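Side-chain contacts in RagB/SusD domain protein (Flavobacterium johnsoniae, PDB 5J5U), which binds chitin as a SusD homologue and probably helps present its chains at the outer membrane for uptake by this polysaccharide utilization system: residues Ala104-Val109 / Thr159-Ser164; Leu192-Ser197 / Lys206-Ala211; Leu276-Thr281 / Ala378-Ala383; Glu300-Gly305 / Trp309-Gly314. All coordinates share one frame; numbering follows the deposited sequence.

Overall arrangement
Four contacts sample two regions of this largely helical SusD-like chain. Contacts 1 and 2 share the helical bundle: helices 143-160 and 178-195 follow each other in sequence, and V109 CG1 of contact 1 packs on L192 CD1 of contact 2 at 3.9 Å. Contact 2 is buried and purely apolar, with alanines letting two backbones come close. Contact 1, partly buried, spans more widely separated backbones and adds a hydrogen bond from a lysine to a glutamine amide. Contacts 3 and 4, also partly buried, lie about 6 Å apart at nearest atoms. There loops take over: a methionine leans on an extended segment in contact 3, whereas contact 4 combines a valine pair with a water bridge.

Contact 1: residues Ala104-Val109 / Thr159-Ser164; sequences AKIMKV and TQLNAS
K105 and Q160 sit with CA atoms 10.6 Å apart, and I106 and L161 are spaced almost equally, so the backbones of helix 98-119 and the end of helix 143-160 are bridged by side chains alone. This is helix-helix packing within the helical body of this SusD-like protein, whose family belongs to the TPR clan, and it has a polar and an apolar half. In the polar half Q160 holds CG anti to its own backbone N (chi1 168°) and stays extended beyond it, which carries the amide out to K105. The lysine chain, bent at chi3, crosses the glutamine at about a right angle, and K105 NZ donates to Q160 OE1, modelled at a short 2.5 Å. The C=O...donor angle is 123°, with the nitrogen tilted 27° from the carbonyl plane. The amide is gripped at its other end too, where NE2 donates to N101 OD1 and S98 O; K105 NZ also makes a weak hydrogen bond to N101 OD1. A leucine in place of Q160 would probably cost K105 NZ this acceptor and S98 O and N101 OD1 the amide donor. In the apolar half L161, the first residue to leave helical geometry, also rests on W181 and K182 of helix 178-195, while I106 touches A185 of that helix. Between the two side chains the meeting is methyl to methyl, I106 CD1 to L161 CD1 at 4.2 Å.

Contact 2: residues Leu192-Ser197 / Lys206-Ala211; sequences LAMRIS and KQAKAA
M194 turns back on itself to reach A208: CG stands beside the backbone N (chi1 -67°), the chain bends again at chi2 (-50°) and once more at chi3, and the terminal CE swings over to the alanine methyl. As modelled, M194 CE and A208 CB are 3.2 Å apart, tighter than ordinary van der Waals contact, so the exact placement of that methyl is doubtful. A193 needs no torsion to make its contact. The CB of A193 points toward the other helix and meets A208 N at 3.4 Å, with A208 CB 4.1 Å away. Two alanines facing each other let the CA atoms of A193 and A208 approach to 5.3 Å. The pair joins consecutive helices, 178-195 and 201-214, which run in broadly opposite directions across a short link, a helical hairpin consistent with the TPR-like architecture of SusD proteins. Q207 contributes its root alone, CB lying 3.8 Å from A193 CB. The bend at chi2 then takes the Q207 amide away from 192-197, and there its OE1 accepts from R189 NE and its NE2 donates to E203 OE2.

Contact 3: residues Leu276-Thr281 / Ala378-Ala383; sequences LKMLAT and APASQA
M278 points across at the segment A378-A383 and lays its thioether along it, so that different atoms of one side chain meet different residues. Its chain runs out straight through chi2 (179°) and then bends at chi3 (64°), turning the terminal methyl toward the backbone of A378. M278 CE lies 3.7 Å from A378 O, and M278 CG comes within 4.0 Å of the same oxygen, so the carbonyl sits beside the curve of the methionine. These are van der Waals contacts of carbon and sulfur against a polar atom, not bonds. The sulfur, at the bend, faces the next neighbour: M278 SD is 4.2 Å from CB of A380, whose methyl points toward the helix carrying M278. A378 behaves differently, presenting its carbonyl oxygen to M278 while its own CB is directed past the helix. The CA atoms of M278 and A378 are 6.7 Å apart, a gap that the methionine chain bridges. It also packs on L372 and A377, in the connection that follows helix 357-371. S381 then sits at the N-cap of helix 382-391, and its side chain caps a backbone N of that helix. On the other side, the short helix 276-279 leads directly into strand 280-281, which pairs antiparallel with strand 320-321; Y324 OH is hydrogen-bonded to M278 O and Q322 NE2 to K277 O, tying the helix to the chain beyond that partner strand.

Contact 4: residues Glu300-Gly305 / Trp309-Gly314; sequences EGVRPG and WEVVGG
Within the long loop that joins strand 280-281 to strand 320-321, V302 and V311 bring two irregular segments together just where the second enters a type II beta turn, V311 to G314. Their CA atoms are 7.1 Å apart, and the side chains cross obliquely. Both valines hold CG1 anti to the backbone N (179° for V311), which leaves CG2 beside that N, and it is the two CG2 methyls that meet, at 4.1 Å. V311 CG2 also reaches CG1 of V302 at 4.2 Å, so one methyl of V311 rests against both branches of its partner. V302 is buried and packs on A318 as well, and its backbone is hydrogen-bonded to F260 and S262, which fixes this side of the loop to the chain around strand 259-260. Farther along, the link is polar and indirect. E310 extends its carboxylate toward G305, yet OE1 stays 4.4 Å from G305 O; that same OE1 accepts from the backbone N of F307, while N435 ND2 donates to the glycine oxygen. A single water joins the two acceptors, giving one hydrogen to G305 O at 2.7 Å and the other to E310 OE1 at 2.6 Å.

Contact 1: residues Ala104-Val109 / Thr159-Ser164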
loop_
_atom_site.group_PDB
_atom_site.type_symbol
_atom_site.label_atom_id
_atom_site.label_comp_id
_atom_site.label_asym_id
_atom_site.label_seq_id
_atom_site.Cartn_x
_atom_site.Cartn_y
_atom_site.Cartn_z
ATOM N N ALA A 104 -3.200 -4.300 19.856
ATOM C CA ALA A 104 -1.786 -4.104 19.699
ATOM C C ALA A 104 -1.196 -5.175 18.790
ATOM O O ALA A 104 -0.404 -4.858 17.908
ATOM C CB ALA A 104 -1.103 -4.107 21.044
ATOM N N LYS A 105 -1.597 -6.429 18.976
ATOM C CA LYS A 105 -1.029 -7.513 18.159
ATOM C C LYS A 105 -1.383 -7.323 16.681
ATOM O O LYS A 105 -0.519 -7.500 15.793
ATOM C CB LYS A 105 -1.497 -8.890 18.652
ATOM C CG LYS A 105 -0.563 -9.496 19.707
ATOM C CD LYS A 105 -1.062 -10.833 20.235
ATOM C CE LYS A 105 -2.495 -10.718 20.718
ATOM N NZ LYS A 105 -2.944 -11.924 21.438
ATOM N N ILE A 106 -2.637 -6.928 16.425
ATOM C CA ILE A 106 -3.071 -6.622 15.066
ATOM C C ILE A 106 -2.220 -5.459 14.549
ATOM O O ILE A 106 -1.666 -5.528 13.448
ATOM C CB ILE A 106 -4.582 -6.293 15.007
ATOM C CG1 ILE A 106 -5.393 -7.517 15.421
ATOM C CG2 ILE A 106 -5.018 -5.932 13.608
ATOM C CD1 ILE A 106 -6.845 -7.231 15.602
ATOM N N MET A 107 -2.050 -4.434 15.387
ATOM C CA MET A 107 -1.214 -3.314 14.998
ATOM C C MET A 107 0.150 -3.850 14.581
ATOM O O MET A 107 0.675 -3.453 13.534
ATOM C CB MET A 107 -1.054 -2.298 16.135
ATOM C CG MET A 107 -2.251 -1.405 16.356
ATOM S SD MET A 107 -2.630 -0.318 14.977
ATOM C CE MET A 107 -1.193 0.737 14.888
ATOM N N LYS A 108 0.689 -4.786 15.369
ATOM C CA LYS A 108 2.075 -5.177 15.179
ATOM C C LYS A 108 2.236 -5.831 13.820
ATOM O O LYS A 108 3.280 -5.673 13.174
ATOM C CB LYS A 108 2.566 -6.096 16.291
ATOM C CG LYS A 108 3.928 -6.722 15.986
ATOM C CD LYS A 108 4.810 -6.825 17.216
ATOM C CE LYS A 108 4.636 -8.141 17.931
ATOM N NZ LYS A 108 4.637 -9.308 17.018
ATOM N N VAL A 109 1.177 -6.491 13.347
ATOM C CA VAL A 109 1.268 -7.120 12.033
ATOM C C VAL A 109 1.314 -6.015 10.966
ATOM O O VAL A 109 2.172 -6.026 10.094
ATOM C CB VAL A 109 0.107 -8.118 11.786
ATOM C CG1 VAL A 109 0.159 -8.661 10.361
ATOM C CG2 VAL A 109 0.169 -9.271 12.801
ATOM N N THR A 159 -10.078 -14.238 17.502
ATOM C CA THR A 159 -10.763 -15.007 18.536
ATOM C C THR A 159 -10.711 -14.325 19.925
ATOM O O THR A 159 -11.657 -14.407 20.709
ATOM C CB THR A 159 -10.173 -16.422 18.597
ATOM O OG1 THR A 159 -10.359 -17.056 17.319
ATOM C CG2 THR A 159 -10.830 -17.253 19.694
ATOM N N GLN A 160 -9.614 -13.637 20.216
ATOM C CA GLN A 160 -9.372 -13.069 21.541
ATOM C C GLN A 160 -10.201 -11.812 21.826
ATOM O O GLN A 160 -10.589 -11.566 22.969
ATOM C CB GLN A 160 -7.882 -12.778 21.684
ATOM C CG GLN A 160 -7.459 -11.943 22.869
ATOM C CD GLN A 160 -5.939 -11.845 22.975
ATOM O OE1 GLN A 160 -5.213 -12.617 22.342
ATOM N NE2 GLN A 160 -5.453 -10.891 23.763
ATOM N N LEU A 161 -10.480 -11.018 20.794
ATOM C CA LEU A 161 -11.357 -9.845 20.938
ATOM C C LEU A 161 -12.733 -10.268 21.468
ATOM O O LEU A 161 -13.451 -11.029 20.815
ATOM C CB LEU A 161 -11.500 -9.111 19.600
ATOM C CG LEU A 161 -10.278 -8.300 19.163
ATOM C CD1 LEU A 161 -10.460 -7.733 17.767
ATOM C CD2 LEU A 161 -10.029 -7.186 20.152
ATOM N N ASN A 162 -13.111 -9.771 22.640
ATOM C CA ASN A 162 -14.332 -10.266 23.274
ATOM C C ASN A 162 -15.047 -9.184 24.093
ATOM O O ASN A 162 -14.444 -8.190 24.493
ATOM C CB ASN A 162 -13.965 -11.483 24.147
ATOM C CG ASN A 162 -15.153 -12.108 24.858
ATOM O OD1 ASN A 162 -15.981 -11.431 25.467
ATOM N ND2 ASN A 162 -15.226 -13.432 24.794
ATOM N N ALA A 163 -16.337 -9.391 24.339
ATOM C CA ALA A 163 -17.161 -8.463 25.120
ATOM C C ALA A 163 -16.595 -8.236 26.526
ATOM O O ALA A 163 -16.853 -7.215 27.158
ATOM C CB ALA A 163 -18.585 -8.982 25.206
ATOM N N SER A 164 -15.831 -9.211 27.012
ATOM C CA SER A 164 -15.258 -9.162 28.350
ATOM C C SER A 164 -13.758 -8.850 28.351
ATOM O O SER A 164 -13.069 -9.115 29.342
ATOM C CB SER A 164 -15.492 -10.504 29.051
ATOM O OG SER A 164 -16.704 -11.101 28.616
#

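Contact 2: residues Leu192-Ser197 / Lys206-Ala211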
loop_
_atom_site.group_PDB
_atom_site.type_symbol
_atom_site.label_atom_id
_atom_site.label_comp_id
_atom_site.label_asym_id
_atom_site.label_seq_id
_atom_site.Cartn_x
_atom_site.Cartn_y
_atom_site.Cartn_z
ATOM N N LEU A 192 -2.544 -10.910 3.373
ATOM C CA LEU A 192 -1.357 -11.756 3.535
ATOM C C LEU A 192 -1.558 -13.101 2.806
ATOM O O LEU A 192 -0.628 -13.630 2.185
ATOM C CB LEU A 192 -1.051 -11.947 5.022
ATOM C CG LEU A 192 -0.752 -10.604 5.706
ATOM C CD1 LEU A 192 -0.824 -10.686 7.198
ATOM C CD2 LEU A 192 0.596 -10.052 5.294
ATOM N N ALA A 193 -2.774 -13.642 2.862
ATOM C CA ALA A 193 -3.047 -14.904 2.201
ATOM C C ALA A 193 -2.826 -14.788 0.719
ATOM O O ALA A 193 -2.165 -15.633 0.119
ATOM C CB ALA A 193 -4.477 -15.372 2.471
ATOM N N MET A 194 -3.373 -13.737 0.112
ATOM C CA MET A 194 -3.188 -13.575 -1.328
ATOM C C MET A 194 -1.723 -13.313 -1.641
ATOM O O MET A 194 -1.216 -13.763 -2.679
ATOM C CB MET A 194 -4.082 -12.464 -1.880
ATOM C CG MET A 194 -5.584 -12.818 -1.809
ATOM S SD MET A 194 -6.069 -14.442 -2.486
ATOM C CE MET A 194 -5.951 -15.446 -1.056
ATOM N N ARG A 195 -1.022 -12.636 -0.735
ATOM C CA ARG A 195 0.354 -12.285 -1.070
ATOM C C ARG A 195 1.238 -13.545 -1.218
ATOM O O ARG A 195 2.213 -13.521 -1.957
ATOM C CB ARG A 195 0.943 -11.311 -0.041
ATOM C CG ARG A 195 2.207 -10.626 -0.549
ATOM C CD ARG A 195 2.240 -9.165 -0.129
ATOM N NE ARG A 195 1.174 -8.390 -0.760
ATOM C CZ ARG A 195 0.632 -7.313 -0.212
ATOM N NH1 ARG A 195 1.078 -6.890 0.962
ATOM N NH2 ARG A 195 -0.343 -6.654 -0.835
ATOM N N ILE A 196 0.907 -14.633 -0.528
ATOM C CA ILE A 196 1.672 -15.873 -0.699
ATOM C C ILE A 196 1.025 -16.903 -1.621
ATOM O O ILE A 196 1.315 -18.091 -1.513
ATOM C CB ILE A 196 1.965 -16.560 0.651
ATOM C CG1 ILE A 196 0.659 -16.879 1.381
ATOM C CG2 ILE A 196 2.895 -15.693 1.491
ATOM C CD1 ILE A 196 0.850 -17.678 2.640
ATOM N N SER A 197 0.188 -16.448 -2.550
ATOM C CA SER A 197 -0.522 -17.355 -3.451
ATOM C C SER A 197 0.449 -18.077 -4.379
ATOM O O SER A 197 0.235 -19.237 -4.718
ATOM C CB SER A 197 -1.560 -16.596 -4.288
ATOM O OG SER A 197 -0.924 -15.664 -5.147
ATOM N N LYS A 206 -5.943 -21.856 2.283
ATOM C CA LYS A 206 -6.406 -22.105 3.641
ATOM C C LYS A 206 -6.691 -20.801 4.391
ATOM O O LYS A 206 -7.752 -20.627 5.000
ATOM C CB LYS A 206 -5.360 -22.928 4.395
ATOM C CG LYS A 206 -5.742 -23.283 5.820
ATOM C CD LYS A 206 -4.571 -23.927 6.551
ATOM C CE LYS A 206 -4.977 -24.399 7.927
ATOM N NZ LYS A 206 -3.759 -24.616 8.748
ATOM N N GLN A 207 -5.733 -19.881 4.328
ATOM C CA GLN A 207 -5.820 -18.632 5.069
ATOM C C GLN A 207 -6.837 -17.638 4.460
ATOM O O GLN A 207 -7.473 -16.863 5.190
ATOM C CB GLN A 207 -4.438 -18.002 5.151
ATOM C CG GLN A 207 -3.445 -18.856 5.887
ATOM C CD GLN A 207 -3.732 -18.939 7.361
ATOM O OE1 GLN A 207 -4.423 -18.086 7.917
ATOM N NE2 GLN A 207 -3.201 -19.971 8.009
ATOM N N ALA A 208 -6.971 -17.644 3.135
ATOM C CA ALA A 208 -7.997 -16.843 2.469
ATOM C C ALA A 208 -9.374 -17.265 2.919
ATOM O O ALA A 208 -10.137 -16.451 3.427
ATOM C CB ALA A 208 -7.908 -16.977 1.005
ATOM N N LYS A 209 -9.684 -18.541 2.695
ATOM C CA LYS A 209 -10.923 -19.137 3.183
ATOM C C LYS A 209 -11.185 -18.778 4.647
ATOM O O LYS A 209 -12.270 -18.281 4.976
ATOM C CB LYS A 209 -10.894 -20.657 3.020
ATOM C CG LYS A 209 -12.273 -21.293 3.142
ATOM C CD LYS A 209 -12.221 -22.793 2.950
ATOM C CE LYS A 209 -13.576 -23.425 3.212
ATOM N NZ LYS A 209 -13.472 -24.895 3.048
ATOM N N ALA A 210 -10.203 -19.019 5.522
ATOM C CA ALA A 210 -10.356 -18.685 6.946
ATOM C C ALA A 210 -10.710 -17.208 7.170
ATOM O O ALA A 210 -11.601 -16.878 7.977
ATOM C CB ALA A 210 -9.110 -19.034 7.705
ATOM N N ALA A 211 -10.032 -16.327 6.433
ATOM C CA ALA A 211 -10.269 -14.893 6.548
ATOM C C ALA A 211 -11.700 -14.575 6.140
ATOM O O ALA A 211 -12.430 -13.867 6.836
ATOM C CB ALA A 211 -9.281 -14.116 5.687
#

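Contact 3: residues Leu276-Thr281 / Ala378-Ala383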
loop_
_atom_site.group_PDB
_atom_site.type_symbol
_atom_site.label_atom_id
_atom_site.label_comp_id
_atom_site.label_asym_id
_atom_site.label_seq_id
_atom_site.Cartn_x
_atom_site.Cartn_y
_atom_site.Cartn_z
ATOM N N LEU A 276 -11.577 9.399 -12.724
ATOM C CA LEU A 276 -10.674 10.252 -13.507
ATOM C C LEU A 276 -10.552 11.694 -12.985
ATOM O O LEU A 276 -9.439 12.164 -12.679
ATOM C CB LEU A 276 -11.122 10.278 -14.973
ATOM C CG LEU A 276 -10.295 11.150 -15.918
ATOM C CD1 LEU A 276 -8.860 10.656 -15.944
ATOM C CD2 LEU A 276 -10.874 11.131 -17.332
ATOM N N LYS A 277 -11.690 12.386 -12.884
ATOM C CA LYS A 277 -11.719 13.787 -12.430
ATOM C C LYS A 277 -11.804 13.923 -10.911
ATOM O O LYS A 277 -11.550 15.004 -10.362
ATOM C CB LYS A 277 -12.889 14.547 -13.080
ATOM C CG LYS A 277 -12.981 14.389 -14.580
ATOM C CD LYS A 277 -14.293 14.970 -15.103
ATOM C CE LYS A 277 -14.259 15.171 -16.602
ATOM N NZ LYS A 277 -15.538 15.752 -17.086
ATOM N N MET A 278 -12.161 12.835 -10.231
ATOM C CA MET A 278 -12.074 12.824 -8.777
ATOM C C MET A 278 -10.603 12.894 -8.371
ATOM O O MET A 278 -10.278 13.373 -7.290
ATOM C CB MET A 278 -12.728 11.565 -8.195
ATOM C CG MET A 278 -14.187 11.358 -8.615
ATOM S SD MET A 278 -14.927 9.850 -7.949
ATOM C CE MET A 278 -14.873 10.220 -6.191
ATOM N N LEU A 279 -9.720 12.403 -9.245
ATOM C CA LEU A 279 -8.285 12.324 -8.944
ATOM C C LEU A 279 -7.467 13.416 -9.645
ATOM O O LEU A 279 -6.625 14.051 -9.026
ATOM C CB LEU A 279 -7.723 10.941 -9.341
ATOM C CG LEU A 279 -8.225 9.714 -8.582
ATOM C CD1 LEU A 279 -7.829 8.422 -9.281
ATOM C CD2 LEU A 279 -7.720 9.729 -7.162
ATOM N N ALA A 280 -7.708 13.612 -10.942
ATOM C CA ALA A 280 -6.865 14.488 -11.761
ATOM C C ALA A 280 -7.477 15.872 -12.047
ATOM O O ALA A 280 -8.676 16.008 -12.289
ATOM C CB ALA A 280 -6.547 13.805 -13.068
ATOM N N THR A 281 -6.629 16.890 -12.058
ATOM C CA THR A 281 -7.025 18.200 -12.515
ATOM C C THR A 281 -6.755 18.286 -14.016
ATOM O O THR A 281 -5.795 17.682 -14.516
ATOM C CB THR A 281 -6.260 19.302 -11.804
ATOM O OG1 THR A 281 -4.877 19.219 -12.163
ATOM C CG2 THR A 281 -6.424 19.189 -10.297
ATOM N N ALA A 378 -15.977 15.053 -5.062
ATOM C CA ALA A 378 -17.396 15.054 -5.364
ATOM C C ALA A 378 -17.819 13.636 -5.669
ATOM O O ALA A 378 -17.272 13.016 -6.582
ATOM C CB ALA A 378 -17.695 15.970 -6.527
ATOM N N PRO A 379 -18.773 13.104 -4.887
ATOM C CA PRO A 379 -19.220 11.728 -5.113
ATOM C C PRO A 379 -19.712 11.540 -6.534
ATOM O O PRO A 379 -20.369 12.419 -7.079
ATOM C CB PRO A 379 -20.350 11.531 -4.088
ATOM C CG PRO A 379 -20.609 12.886 -3.489
ATOM C CD PRO A 379 -19.383 13.700 -3.685
ATOM N N ALA A 380 -19.343 10.424 -7.144
ATOM C CA ALA A 380 -19.790 10.123 -8.485
ATOM C C ALA A 380 -21.232 9.659 -8.433
ATOM O O ALA A 380 -21.641 8.992 -7.486
ATOM C CB ALA A 380 -18.912 9.053 -9.112
ATOM N N SER A 381 -22.004 10.018 -9.449
ATOM C CA SER A 381 -23.396 9.613 -9.503
ATOM C C SER A 381 -23.470 8.095 -9.578
ATOM O O SER A 381 -22.671 7.465 -10.277
ATOM C CB SER A 381 -24.097 10.250 -10.705
ATOM O OG SER A 381 -23.705 9.600 -11.903
ATOM N N GLN A 382 -24.431 7.517 -8.863
ATOM C CA GLN A 382 -24.637 6.071 -8.869
ATOM C C GLN A 382 -24.847 5.537 -10.282
ATOM O O GLN A 382 -24.435 4.420 -10.604
ATOM C CB GLN A 382 -25.830 5.694 -7.981
ATOM C CG GLN A 382 -25.976 4.201 -7.778
ATOM C CD GLN A 382 -24.745 3.570 -7.157
ATOM O OE1 GLN A 382 -24.169 4.110 -6.214
ATOM N NE2 GLN A 382 -24.317 2.435 -7.704
ATOM N N ALA A 383 -25.460 6.348 -11.135
ATOM C CA ALA A 383 -25.702 5.940 -12.510
ATOM C C ALA A 383 -24.385 5.739 -13.263
ATOM O O ALA A 383 -24.241 4.777 -14.019
ATOM C CB ALA A 383 -26.575 6.963 -13.220
#

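Contact 4: residues Glu300-Gly305 / Trp309-Gly314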
loop_
_atom_site.group_PDB
_atom_site.type_symbol
_atom_site.label_atom_id
_atom_site.label_comp_id
_atom_site.label_asym_id
_atom_site.label_seq_id
_atom_site.Cartn_x
_atom_site.Cartn_y
_atom_site.Cartn_z
ATOM N N GLU A 300 -4.390 14.058 -19.465
ATOM C CA GLU A 300 -3.212 13.279 -19.824
ATOM C C GLU A 300 -2.229 13.256 -18.660
ATOM O O GLU A 300 -2.025 14.273 -17.998
ATOM C CB GLU A 300 -2.543 13.845 -21.084
ATOM C CG GLU A 300 -3.361 13.664 -22.364
ATOM C CD GLU A 300 -2.875 14.526 -23.536
ATOM O OE1 GLU A 300 -1.990 15.395 -23.353
ATOM O OE2 GLU A 300 -3.392 14.330 -24.651
ATOM N N GLY A 301 -1.631 12.095 -18.401
ATOM C CA GLY A 301 -0.631 11.981 -17.356
ATOM C C GLY A 301 0.768 12.252 -17.886
ATOM O O GLY A 301 0.956 12.514 -19.076
ATOM N N VAL A 302 1.754 12.189 -16.999
ATOM C CA VAL A 302 3.148 12.376 -17.388
ATOM C C VAL A 302 3.764 10.996 -17.583
ATOM O O VAL A 302 3.654 10.137 -16.707
ATOM C CB VAL A 302 3.968 13.175 -16.321
ATOM C CG1 VAL A 302 5.455 13.237 -16.722
ATOM C CG2 VAL A 302 3.406 14.589 -16.129
ATOM N N ARG A 303 4.407 10.790 -18.728
ATOM C CA ARG A 303 5.075 9.530 -19.018
ATOM C C ARG A 303 6.163 9.218 -17.974
ATOM O O ARG A 303 6.990 10.083 -17.648
ATOM C CB ARG A 303 5.695 9.574 -20.425
ATOM C CG ARG A 303 6.461 8.313 -20.857
ATOM C CD ARG A 303 5.566 7.333 -21.588
ATOM N NE ARG A 303 6.262 6.100 -21.957
ATOM C CZ ARG A 303 5.821 5.221 -22.864
ATOM N NH1 ARG A 303 4.685 5.440 -23.534
ATOM N NH2 ARG A 303 6.535 4.128 -23.118
ATOM N N PRO A 304 6.159 7.982 -17.451
ATOM C CA PRO A 304 7.215 7.544 -16.524
ATOM C C PRO A 304 8.603 7.742 -17.133
ATOM O O PRO A 304 8.817 7.456 -18.302
ATOM C CB PRO A 304 6.909 6.057 -16.310
ATOM C CG PRO A 304 5.425 5.932 -16.600
ATOM C CD PRO A 304 5.164 6.927 -17.710
ATOM N N GLY A 305 9.527 8.277 -16.343
ATOM C CA GLY A 305 10.869 8.552 -16.814
ATOM C C GLY A 305 11.001 9.966 -17.345
ATOM O O GLY A 305 12.092 10.410 -17.680
ATOM N N TRP A 309 8.802 19.303 -16.610
ATOM C CA TRP A 309 9.256 20.394 -17.467
ATOM C C TRP A 309 9.709 19.895 -18.849
ATOM O O TRP A 309 10.017 20.699 -19.731
ATOM C CB TRP A 309 10.392 21.164 -16.798
ATOM C CG TRP A 309 11.554 20.281 -16.351
ATOM C CD1 TRP A 309 12.621 19.863 -17.114
ATOM C CD2 TRP A 309 11.769 19.736 -15.034
ATOM N NE1 TRP A 309 13.482 19.083 -16.346
ATOM C CE2 TRP A 309 12.985 19.001 -15.071
ATOM C CE3 TRP A 309 11.055 19.791 -13.836
ATOM C CZ2 TRP A 309 13.489 18.326 -13.951
ATOM C CZ3 TRP A 309 11.568 19.121 -12.722
ATOM C CH2 TRP A 309 12.772 18.398 -12.797
ATOM N N GLU A 310 9.708 18.576 -19.041
ATOM C CA GLU A 310 10.080 17.985 -20.326
ATOM C C GLU A 310 8.838 17.602 -21.112
ATOM O O GLU A 310 8.942 17.173 -22.249
ATOM C CB GLU A 310 10.959 16.739 -20.137
ATOM C CG GLU A 310 12.294 16.972 -19.449
ATOM C CD GLU A 310 13.058 15.676 -19.204
ATOM O OE1 GLU A 310 12.418 14.632 -18.947
ATOM O OE2 GLU A 310 14.299 15.695 -19.294
ATOM N N VAL A 311 7.666 17.720 -20.498
ATOM C CA VAL A 311 6.424 17.427 -21.205
ATOM C C VAL A 311 6.299 18.338 -22.452
ATOM O O VAL A 311 6.566 19.538 -22.379
ATOM C CB VAL A 311 5.188 17.606 -20.267
ATOM C CG1 VAL A 311 3.885 17.334 -21.009
ATOM C CG2 VAL A 311 5.298 16.683 -19.048
ATOM N N VAL A 312 5.935 17.769 -23.603
ATOM C CA VAL A 312 5.745 18.605 -24.792
ATOM C C VAL A 312 4.577 19.556 -24.516
ATOM O O VAL A 312 3.447 19.122 -24.293
ATOM C CB VAL A 312 5.485 17.775 -26.075
ATOM C CG1 VAL A 312 5.159 18.697 -27.263
ATOM C CG2 VAL A 312 6.675 16.884 -26.385
ATOM N N GLY A 313 4.873 20.851 -24.478
ATOM C CA GLY A 313 3.892 21.830 -24.049
ATOM C C GLY A 313 4.162 22.352 -22.644
ATOM O O GLY A 313 3.455 23.230 -22.163
ATOM N N GLY A 314 5.172 21.802 -21.970
ATOM C CA GLY A 314 5.485 22.202 -20.599
ATOM C C GLY A 314 4.540 21.557 -19.608
ATOM O O GLY A 314 3.617 20.837 -20.013
HETATM O O HOH W 1 13.682 12.421 -18.643
#